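Local coordinates for glycoside Hydrolase (Bacteroides plebeius, PDB 5T3B), which probably hydrolyses glycosidic bonds in agarose-type polysaccharides, as a glycoside hydrolase family 50 enzyme from a gut bacterium, at residues E254-W260 with S335-P341; T60-L66 with Q420-G425; F95-F101 with W112-G118. All coordinates share one frame; numbering follows the deposited sequence.

Overall arrangement
The three contacts are well separated: their centres lie about 27 Å (contacts 1 and 2), about 31 Å (1 and 3) and about 29 Å (2 and 3) apart, and none touches another. Contact 2 pairs T60-L66 with Q420-G425, and contact 3 and then contact 1 come between its two segments. Contacts 1 and 3 sit on opposite sides of the chain's centre. Contact 1 joins two loops beside strand 358-361. Contact 2 ties the loop after strand 56-60 to helix 412-427, and contact 3 packs the loop before strand 102-105 against the turn between strands 111-114 and 120-126. Contacts 2 and 3 share a neighbour, helix 472-480. Contact 2 thus unites residues 354 apart in sequence, while contact 3 is local.

Contact 1. Residues E254-W260 with S335-P341. With EDO (1,2-ethanediol), chain D.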
# COMPACT_ATOMS: atom_id res chain seq x y z
N GLU A 254 6.12 7.50 0.08
CA GLU A 254 7.09 7.72 -1.00
C GLU A 254 8.24 8.64 -0.61
O GLU A 254 8.59 9.57 -1.33
CB GLU A 254 6.39 8.19 -2.26
CG GLU A 254 5.29 7.27 -2.75
CD GLU A 254 4.88 7.46 -4.18
OE1 GLU A 254 5.10 8.58 -4.73
OE2 GLU A 254 4.30 6.48 -4.71
N ILE A 255 8.90 8.30 0.50
CA ILE A 255 10.10 9.01 0.86
C ILE A 255 11.18 8.77 -0.21
O ILE A 255 11.41 7.65 -0.63
CB ILE A 255 10.61 8.49 2.22
CG1 ILE A 255 9.61 8.77 3.35
CG2 ILE A 255 11.96 9.11 2.57
CD1 ILE A 255 9.94 8.04 4.64
N ASP A 256 11.86 9.85 -0.58
CA ASP A 256 12.99 9.70 -1.50
C ASP A 256 14.19 9.17 -0.72
O ASP A 256 14.72 9.78 0.15
CB ASP A 256 13.26 11.05 -2.12
CG ASP A 256 14.41 11.11 -3.03
OD1 ASP A 256 15.25 10.19 -3.11
OD2 ASP A 256 14.48 12.16 -3.78
N PHE A 257 14.58 7.97 -1.06
CA PHE A 257 15.80 7.34 -0.50
C PHE A 257 16.77 7.07 -1.57
O PHE A 257 17.63 6.19 -1.41
CB PHE A 257 15.54 5.98 0.15
CG PHE A 257 14.75 5.96 1.40
CD1 PHE A 257 15.44 5.98 2.66
CD2 PHE A 257 13.43 5.61 1.43
CE1 PHE A 257 14.68 5.83 3.80
CE2 PHE A 257 12.71 5.47 2.60
CZ PHE A 257 13.35 5.58 3.79
N SER A 258 16.68 7.76 -2.68
CA SER A 258 17.44 7.63 -4.01
C SER A 258 16.41 7.58 -5.13
O SER A 258 15.45 6.86 -5.08
CB SER A 258 18.39 6.54 -4.27
OG SER A 258 19.46 6.59 -3.39
N THR A 259 16.64 8.41 -6.14
CA THR A 259 15.69 8.53 -7.21
C THR A 259 16.41 8.33 -8.53
O THR A 259 17.64 8.26 -8.54
CB THR A 259 15.08 9.95 -7.15
OG1 THR A 259 13.95 10.05 -8.02
CG2 THR A 259 16.15 10.97 -7.50
N TRP A 260 15.67 8.33 -9.64
CA TRP A 260 16.26 8.11 -10.91
C TRP A 260 17.19 9.26 -11.14
O TRP A 260 16.77 10.44 -11.00
CB TRP A 260 15.19 8.22 -12.01
CG TRP A 260 15.67 7.64 -13.31
CD1 TRP A 260 15.41 6.39 -13.74
CD2 TRP A 260 16.41 8.27 -14.36
NE1 TRP A 260 15.95 6.21 -14.95
CE2 TRP A 260 16.66 7.30 -15.31
CE3 TRP A 260 16.99 9.53 -14.53
CZ2 TRP A 260 17.36 7.60 -16.51
CZ3 TRP A 260 17.70 9.79 -15.69
CH2 TRP A 260 17.84 8.85 -16.66
N SER A 335 6.09 3.20 5.42
CA SER A 335 6.21 4.50 4.75
C SER A 335 5.89 4.47 3.25
O SER A 335 6.10 5.49 2.60
CB SER A 335 7.64 5.05 4.89
OG SER A 335 8.58 4.30 4.16
N ARG A 336 5.33 3.38 2.75
CA ARG A 336 4.81 3.35 1.38
C ARG A 336 5.96 3.55 0.38
O ARG A 336 6.09 4.57 -0.27
CB ARG A 336 3.65 4.32 1.22
CG ARG A 336 2.62 4.21 2.32
CD ARG A 336 1.67 5.37 2.40
NE ARG A 336 0.87 5.48 1.19
CZ ARG A 336 -0.21 4.76 0.98
NH1 ARG A 336 -0.85 4.84 -0.19
NH2 ARG A 336 -0.74 4.01 1.93
N LEU A 337 6.84 2.54 0.36
CA LEU A 337 8.03 2.57 -0.47
C LEU A 337 7.63 2.50 -1.90
O LEU A 337 6.60 1.94 -2.27
CB LEU A 337 8.93 1.35 -0.12
CG LEU A 337 9.54 1.40 1.30
CD1 LEU A 337 10.01 0.04 1.71
CD2 LEU A 337 10.68 2.41 1.36
N HIS A 338 8.48 3.05 -2.78
CA HIS A 338 8.15 3.17 -4.18
C HIS A 338 9.42 3.14 -5.00
O HIS A 338 10.51 2.92 -4.46
CB HIS A 338 7.30 4.42 -4.46
CG HIS A 338 8.09 5.66 -4.45
ND1 HIS A 338 9.00 5.97 -3.47
CD2 HIS A 338 8.10 6.70 -5.31
CE1 HIS A 338 9.57 7.12 -3.74
NE2 HIS A 338 9.04 7.59 -4.87
N SER A 339 9.30 3.38 -6.31
CA SER A 339 10.44 3.77 -7.14
C SER A 339 11.61 2.80 -6.95
O SER A 339 11.45 1.57 -6.91
CB SER A 339 10.77 5.30 -6.88
OG SER A 339 11.90 5.78 -7.60
N LEU A 340 12.79 3.39 -6.81
CA LEU A 340 14.01 2.61 -6.51
C LEU A 340 14.10 2.09 -5.06
O LEU A 340 14.57 0.97 -4.85
CB LEU A 340 15.25 3.40 -6.87
CG LEU A 340 15.40 3.84 -8.29
CD1 LEU A 340 16.67 4.61 -8.47
CD2 LEU A 340 15.43 2.63 -9.15
N PRO A 341 13.58 2.87 -4.08
CA PRO A 341 13.77 2.37 -2.70
C PRO A 341 13.18 1.01 -2.42
O PRO A 341 13.75 0.24 -1.66
CB PRO A 341 13.11 3.45 -1.87
CG PRO A 341 13.39 4.71 -2.64
CD PRO A 341 13.22 4.29 -4.07
C1 EDO D . 4.66 6.75 -8.29
O1 EDO D . 5.29 6.08 -7.22
C2 EDO D . 5.18 8.15 -8.49
O2 EDO D . 4.77 8.91 -7.32
O HOH W 1 8.67 5.59 1.68
O HOH W 2 9.96 5.31 -0.82
O HOH W 3 12.78 8.04 -9.44
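E254 lies over one face of the H338 imidazole: its CB stands 3.5 Å from the centroid of the H338 ring, only 4° off the ring normal, and the carboxylate beyond it stacks with planes 18° apart. The opposite face is covered by CB of S339, so the ring is held between two aliphatic carbons. With chi1 at 76°, CG of H338 sits between its own N and carbonyl carbon, which turns the ring toward E254. At the ring's edge a water bridges the loops, 2.9 Å from H338 ND1 and donating to I255 O at 2.8 Å. A bound 1,2-ethanediol, probably from the crystallisation liquor, meets the same carboxylate: its O2 hydroxyl donates to E254 OE1 at 2.6 Å and its O1 hydroxyl to E254 OE2 at 2.7 Å.

The backbones meet beside this stack: E254 N donates to R336 O at 3.0 Å in a bent bond, and more weakly to S335 O, while a second water links I255 N to S335 O and OG. Farther along, F257 CB packs on P341 CG at 3.7 Å and the end of its ring reaches CD2 of L337; I347 of helix 345-354 touches all three side chains.

The second shell is polar: R336 forms a salt bridge with E389, hydrogen-bonds N253 through NE and makes a cation-pi contact with F250, while N361 holds E254 OE2. Each carboxylate oxygen of E254 takes one hydroxyl of a vicinal diol, a chemistry consistent with a pocket that receives sugar hydroxyls in this glycoside hydrolase.

Contact 2. Residues T60-L66 with Q420-G425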
# COMPACT_ATOMS: atom_id res chain seq x y z
N THR A 60 -1.65 -11.55 -20.34
CA THR A 60 -2.35 -11.29 -19.07
C THR A 60 -3.07 -12.55 -18.60
O THR A 60 -3.66 -13.29 -19.41
CB THR A 60 -3.33 -10.12 -19.33
OG1 THR A 60 -2.60 -9.00 -19.80
CG2 THR A 60 -4.08 -9.68 -18.17
N ARG A 61 -3.09 -12.72 -17.29
CA ARG A 61 -3.71 -13.81 -16.58
C ARG A 61 -4.97 -13.28 -15.93
O ARG A 61 -4.89 -12.44 -15.03
CB ARG A 61 -2.75 -14.42 -15.53
CG ARG A 61 -3.37 -15.58 -14.78
CD ARG A 61 -2.34 -16.34 -13.97
NE ARG A 61 -1.78 -15.53 -12.89
CZ ARG A 61 -1.03 -16.00 -11.90
NH1 ARG A 61 -0.86 -17.31 -11.74
NH2 ARG A 61 -0.52 -15.16 -11.03
N ILE A 62 -6.13 -13.84 -16.30
CA ILE A 62 -7.36 -13.48 -15.66
C ILE A 62 -8.02 -14.71 -14.98
O ILE A 62 -7.76 -15.86 -15.34
CB ILE A 62 -8.37 -12.76 -16.59
CG1 ILE A 62 -8.80 -13.62 -17.77
CG2 ILE A 62 -7.80 -11.45 -17.09
CD1 ILE A 62 -10.00 -13.06 -18.54
N LEU A 63 -8.91 -14.43 -14.04
CA LEU A 63 -9.47 -15.47 -13.17
C LEU A 63 -10.19 -16.61 -13.92
O LEU A 63 -9.94 -17.78 -13.58
CB LEU A 63 -10.32 -14.86 -12.10
CG LEU A 63 -10.78 -15.79 -11.01
CD1 LEU A 63 -9.62 -16.39 -10.20
CD2 LEU A 63 -11.75 -15.08 -10.07
N PRO A 64 -10.97 -16.30 -14.96
CA PRO A 64 -11.65 -17.38 -15.69
C PRO A 64 -10.73 -18.37 -16.37
O PRO A 64 -11.18 -19.46 -16.73
CB PRO A 64 -12.46 -16.59 -16.72
CG PRO A 64 -12.72 -15.29 -16.09
CD PRO A 64 -11.46 -14.98 -15.41
N TYR A 65 -9.45 -18.01 -16.56
CA TYR A 65 -8.54 -18.80 -17.37
C TYR A 65 -7.39 -19.39 -16.59
O TYR A 65 -6.37 -19.78 -17.14
CB TYR A 65 -8.06 -17.93 -18.56
CG TYR A 65 -9.19 -17.56 -19.54
CD1 TYR A 65 -10.25 -18.41 -19.79
CD2 TYR A 65 -9.15 -16.33 -20.21
CE1 TYR A 65 -11.25 -18.08 -20.69
CE2 TYR A 65 -10.12 -16.02 -21.14
CZ TYR A 65 -11.17 -16.90 -21.38
OH TYR A 65 -12.10 -16.58 -22.32
N LEU A 66 -7.55 -19.44 -15.27
CA LEU A 66 -6.63 -20.20 -14.43
C LEU A 66 -6.88 -21.66 -14.52
O LEU A 66 -7.99 -22.10 -14.33
CB LEU A 66 -6.96 -19.93 -13.01
CG LEU A 66 -6.64 -18.67 -12.53
CD1 LEU A 66 -6.60 -18.68 -10.93
CD2 LEU A 66 -5.32 -18.15 -13.01
N GLN A 420 -7.36 -8.16 -12.01
CA GLN A 420 -7.22 -9.60 -11.79
C GLN A 420 -5.80 -10.06 -11.98
O GLN A 420 -5.30 -10.86 -11.16
CB GLN A 420 -8.18 -10.42 -12.65
CG GLN A 420 -9.62 -10.08 -12.41
CD GLN A 420 -10.56 -11.15 -12.91
OE1 GLN A 420 -10.20 -11.92 -13.79
NE2 GLN A 420 -11.75 -11.19 -12.34
N HIS A 421 -5.15 -9.62 -13.05
CA HIS A 421 -3.78 -10.06 -13.31
C HIS A 421 -2.85 -9.67 -12.15
O HIS A 421 -2.05 -10.46 -11.66
CB HIS A 421 -3.32 -9.42 -14.62
CG HIS A 421 -1.92 -9.71 -15.00
ND1 HIS A 421 -1.57 -10.82 -15.67
CD2 HIS A 421 -0.80 -9.05 -14.73
CE1 HIS A 421 -0.28 -10.82 -15.85
NE2 HIS A 421 0.23 -9.77 -15.27
N PHE A 422 -2.95 -8.41 -11.73
CA PHE A 422 -2.00 -7.93 -10.72
C PHE A 422 -2.29 -8.62 -9.39
O PHE A 422 -1.33 -9.09 -8.71
CB PHE A 422 -2.07 -6.39 -10.60
CG PHE A 422 -0.82 -5.76 -10.08
CD1 PHE A 422 0.24 -5.56 -10.93
CD2 PHE A 422 -0.68 -5.43 -8.76
CE1 PHE A 422 1.45 -5.06 -10.49
CE2 PHE A 422 0.54 -4.91 -8.31
CZ PHE A 422 1.57 -4.71 -9.16
N THR A 423 -3.55 -8.71 -9.00
CA THR A 423 -3.88 -9.31 -7.73
C THR A 423 -3.58 -10.80 -7.70
O THR A 423 -3.14 -11.30 -6.66
CB THR A 423 -5.32 -9.02 -7.35
OG1 THR A 423 -6.25 -9.54 -8.31
CG2 THR A 423 -5.52 -7.53 -7.09
N LEU A 424 -3.79 -11.53 -8.80
CA LEU A 424 -3.40 -12.94 -8.80
C LEU A 424 -1.91 -13.08 -8.55
O LEU A 424 -1.48 -14.00 -7.85
CB LEU A 424 -3.83 -13.63 -10.08
CG LEU A 424 -5.31 -13.89 -10.24
CD1 LEU A 424 -5.69 -14.23 -11.66
CD2 LEU A 424 -5.79 -14.97 -9.29
N GLY A 425 -1.13 -12.20 -9.15
CA GLY A 425 0.28 -12.20 -8.90
C GLY A 425 0.65 -12.01 -7.46
O GLY A 425 1.57 -12.64 -6.94
O HOH W 4 -0.98 -12.73 -12.60
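Q420 OE1 accepts from L63 N at 2.8 Å, with the N-H pointing almost straight at it (165°) although the donor stands 41° above the amide's carbonyl plane. CB atoms of I62 and L63 close on the same oxygen, and the amide's NE2 is bonded to Y464 O, so both polar atoms of the amide are engaged, which fixes its rotation. One residue along the helix, H421 ND1 takes R61 N at 2.9 Å in a nearly linear bond, the donor close to the ring plane. CG of H421 is anti to its backbone N (chi1 177°), which swings the ring out beside T60, whose CG2 lies 3.6 Å from H421 CB.

Helix 412-427, which precedes the core strand 432-437, thereby uses side chains to bind the main chain of a loop that leaves strand 56-60. Because ND1 accepts, the proton of a neutral H421 would probably sit on NE2, which is bonded to S367 OG, while W366 stacks on the ring. A phenylalanine here would probably leave the R61 N-H and the S367 hydroxyl without their mate.

L424, one helical turn after Q420, lays CB against the guanidinium end of R61, 3.8 Å from R61 NH2, while its CD1 lies near R61 CG and its CD2 meets L66 CD1 at 4.1 Å. Bent at chi3, the R61 chain carries NH2 to a salt bridge with E428 and to a water, 2.9 Å from NH2, that donates to H421 O.

Contact 3. Residues F95-F101 with W112-G118; sequences FKATGRF and WIVDPEG
The F95-F101 loop curls round the type I turn D115-G118: CA atoms approach to 4.0 Å at both A97-G118 and G99-P116, and two backbone hydrogen bonds join the segments, F95 N to G118 O (2.8 Å) and G99 N to P116 O, the latter on a lone pair. This is the bend of a beta meander: strand 111-114 pairs antiparallel with 102-105 before it and with 120-126 after it, and the turn links the last two.

P116 fills the middle. Its CD stands over the centre of the F101 ring, 3.8 Å from the centroid and 7° off the normal, a CH-pi contact, while its CB presses on the G99 backbone. The F101 ring is placed there by chi1 of -79°, which puts CG opposite the carbonyl carbon; its CD1 then reaches I113 CG2 and its CE1 meets D115 CB. At the other end of the loop, F95 CD2 packs against V114 CG2 at 3.7 Å and its CZ against W112 CD1, the two aromatic planes inclined by 40°. The G118 carbonyl oxygen lies at the edge of the F95 ring, in its plane.

The D115 carboxylate also holds the turn. OD1 accepts from E117 N, forming an Asx turn, and from Y119 N, while OD2 is bonded to S88 and N84. G118 suits its place, since a CB would fall 2.2 Å from F95 O; its CA instead makes a CA-H...O contact with F95 O. A water joins the two segments, accepting from T98 N at 2.9 Å and donating to R100 O at 2.8 Å and to D115 O at 2.9 Å.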
# COMPACT_ATOMS: atom_id res chain seq x y z
N PHE A 95 -6.89 -17.87 14.45
CA PHE A 95 -5.74 -17.74 15.30
C PHE A 95 -6.15 -17.17 16.64
O PHE A 95 -7.33 -16.82 16.89
CB PHE A 95 -4.70 -16.83 14.62
CG PHE A 95 -4.26 -17.34 13.31
CD1 PHE A 95 -3.18 -18.20 13.23
CD2 PHE A 95 -4.99 -17.06 12.18
CE1 PHE A 95 -2.78 -18.73 12.03
CE2 PHE A 95 -4.60 -17.59 10.95
CZ PHE A 95 -3.50 -18.42 10.86
N LYS A 96 -5.18 -16.98 17.53
CA LYS A 96 -5.48 -16.34 18.81
C LYS A 96 -6.01 -14.93 18.64
O LYS A 96 -5.48 -14.15 17.90
CB LYS A 96 -4.24 -16.29 19.68
CG LYS A 96 -4.49 -15.76 21.09
CD LYS A 96 -3.22 -15.68 21.91
CE LYS A 96 -3.51 -14.96 23.23
NZ LYS A 96 -2.27 -14.50 23.98
N ALA A 97 -7.04 -14.62 19.40
CA ALA A 97 -7.61 -13.26 19.45
C ALA A 97 -6.94 -12.47 20.50
O ALA A 97 -6.81 -12.93 21.64
CB ALA A 97 -9.10 -13.33 19.78
N THR A 98 -6.58 -11.22 20.19
CA THR A 98 -6.08 -10.27 21.18
C THR A 98 -6.93 -9.04 21.36
O THR A 98 -6.65 -8.17 22.21
CB THR A 98 -4.66 -9.80 20.83
OG1 THR A 98 -4.78 -9.07 19.59
CG2 THR A 98 -3.68 -10.94 20.70
N GLY A 99 -8.00 -8.95 20.56
CA GLY A 99 -8.85 -7.78 20.57
C GLY A 99 -8.37 -6.65 19.67
O GLY A 99 -8.96 -5.56 19.63
N ARG A 100 -7.26 -6.89 18.94
CA ARG A 100 -6.67 -5.89 18.08
C ARG A 100 -6.17 -6.58 16.81
O ARG A 100 -5.75 -7.75 16.84
CB ARG A 100 -5.46 -5.24 18.79
CG ARG A 100 -5.84 -4.49 20.03
CD ARG A 100 -6.70 -3.26 19.83
NE ARG A 100 -6.06 -2.25 19.00
CZ ARG A 100 -5.13 -1.43 19.44
NH1 ARG A 100 -4.81 -1.37 20.73
NH2 ARG A 100 -4.51 -0.65 18.60
N PHE A 101 -6.15 -5.83 15.72
CA PHE A 101 -5.46 -6.28 14.52
C PHE A 101 -4.01 -6.60 14.86
O PHE A 101 -3.34 -5.82 15.52
CB PHE A 101 -5.57 -5.24 13.39
CG PHE A 101 -6.88 -5.27 12.67
CD1 PHE A 101 -7.16 -6.26 11.74
CD2 PHE A 101 -7.84 -4.33 12.94
CE1 PHE A 101 -8.39 -6.31 11.07
CE2 PHE A 101 -9.07 -4.38 12.27
CZ PHE A 101 -9.34 -5.36 11.34
N TRP A 112 -0.49 -13.52 7.59
CA TRP A 112 -1.83 -12.97 7.62
C TRP A 112 -1.92 -11.82 8.56
O TRP A 112 -1.36 -11.86 9.67
CB TRP A 112 -2.82 -14.01 8.14
CG TRP A 112 -3.06 -15.20 7.30
CD1 TRP A 112 -2.46 -16.40 7.49
CD2 TRP A 112 -3.87 -15.33 6.13
NE1 TRP A 112 -2.85 -17.24 6.55
CE2 TRP A 112 -3.75 -16.65 5.71
CE3 TRP A 112 -4.72 -14.50 5.43
CZ2 TRP A 112 -4.42 -17.16 4.61
CZ3 TRP A 112 -5.41 -15.03 4.34
CH2 TRP A 112 -5.23 -16.34 3.95
N ILE A 113 -2.65 -10.78 8.17
CA ILE A 113 -3.26 -9.93 9.19
C ILE A 113 -4.39 -10.73 9.85
O ILE A 113 -5.16 -11.38 9.16
CB ILE A 113 -3.80 -8.64 8.58
CG1 ILE A 113 -2.67 -7.84 8.00
CG2 ILE A 113 -4.68 -7.86 9.58
CD1 ILE A 113 -1.75 -7.34 8.95
N VAL A 114 -4.46 -10.63 11.19
CA VAL A 114 -5.51 -11.30 11.98
C VAL A 114 -6.31 -10.18 12.63
O VAL A 114 -5.75 -9.21 13.16
CB VAL A 114 -4.83 -12.24 13.02
CG1 VAL A 114 -5.72 -12.69 14.14
CG2 VAL A 114 -4.21 -13.40 12.18
N ASP A 115 -7.64 -10.35 12.60
CA ASP A 115 -8.55 -9.38 13.15
C ASP A 115 -8.67 -9.47 14.66
O ASP A 115 -8.07 -10.37 15.27
CB ASP A 115 -9.88 -9.43 12.38
CG ASP A 115 -10.79 -10.57 12.76
OD1 ASP A 115 -10.66 -11.20 13.81
OD2 ASP A 115 -11.73 -10.81 11.92
N PRO A 116 -9.38 -8.55 15.28
CA PRO A 116 -9.47 -8.58 16.75
C PRO A 116 -9.97 -9.91 17.37
O PRO A 116 -9.66 -10.15 18.52
CB PRO A 116 -10.44 -7.47 17.04
CG PRO A 116 -10.11 -6.42 15.97
CD PRO A 116 -9.92 -7.29 14.75
N GLU A 117 -10.73 -10.66 16.60
CA GLU A 117 -11.29 -11.96 17.05
C GLU A 117 -10.45 -13.15 16.61
O GLU A 117 -10.81 -14.27 16.88
CB GLU A 117 -12.71 -12.08 16.54
CG GLU A 117 -13.62 -11.05 17.13
CD GLU A 117 -15.05 -11.10 16.59
OE1 GLU A 117 -15.62 -12.25 16.50
OE2 GLU A 117 -15.63 -10.02 16.35
N GLY A 118 -9.31 -12.89 15.97
CA GLY A 118 -8.44 -13.95 15.57
C GLY A 118 -8.62 -14.50 14.16
O GLY A 118 -7.88 -15.40 13.74
O HOH W 5 -6.21 -10.50 17.43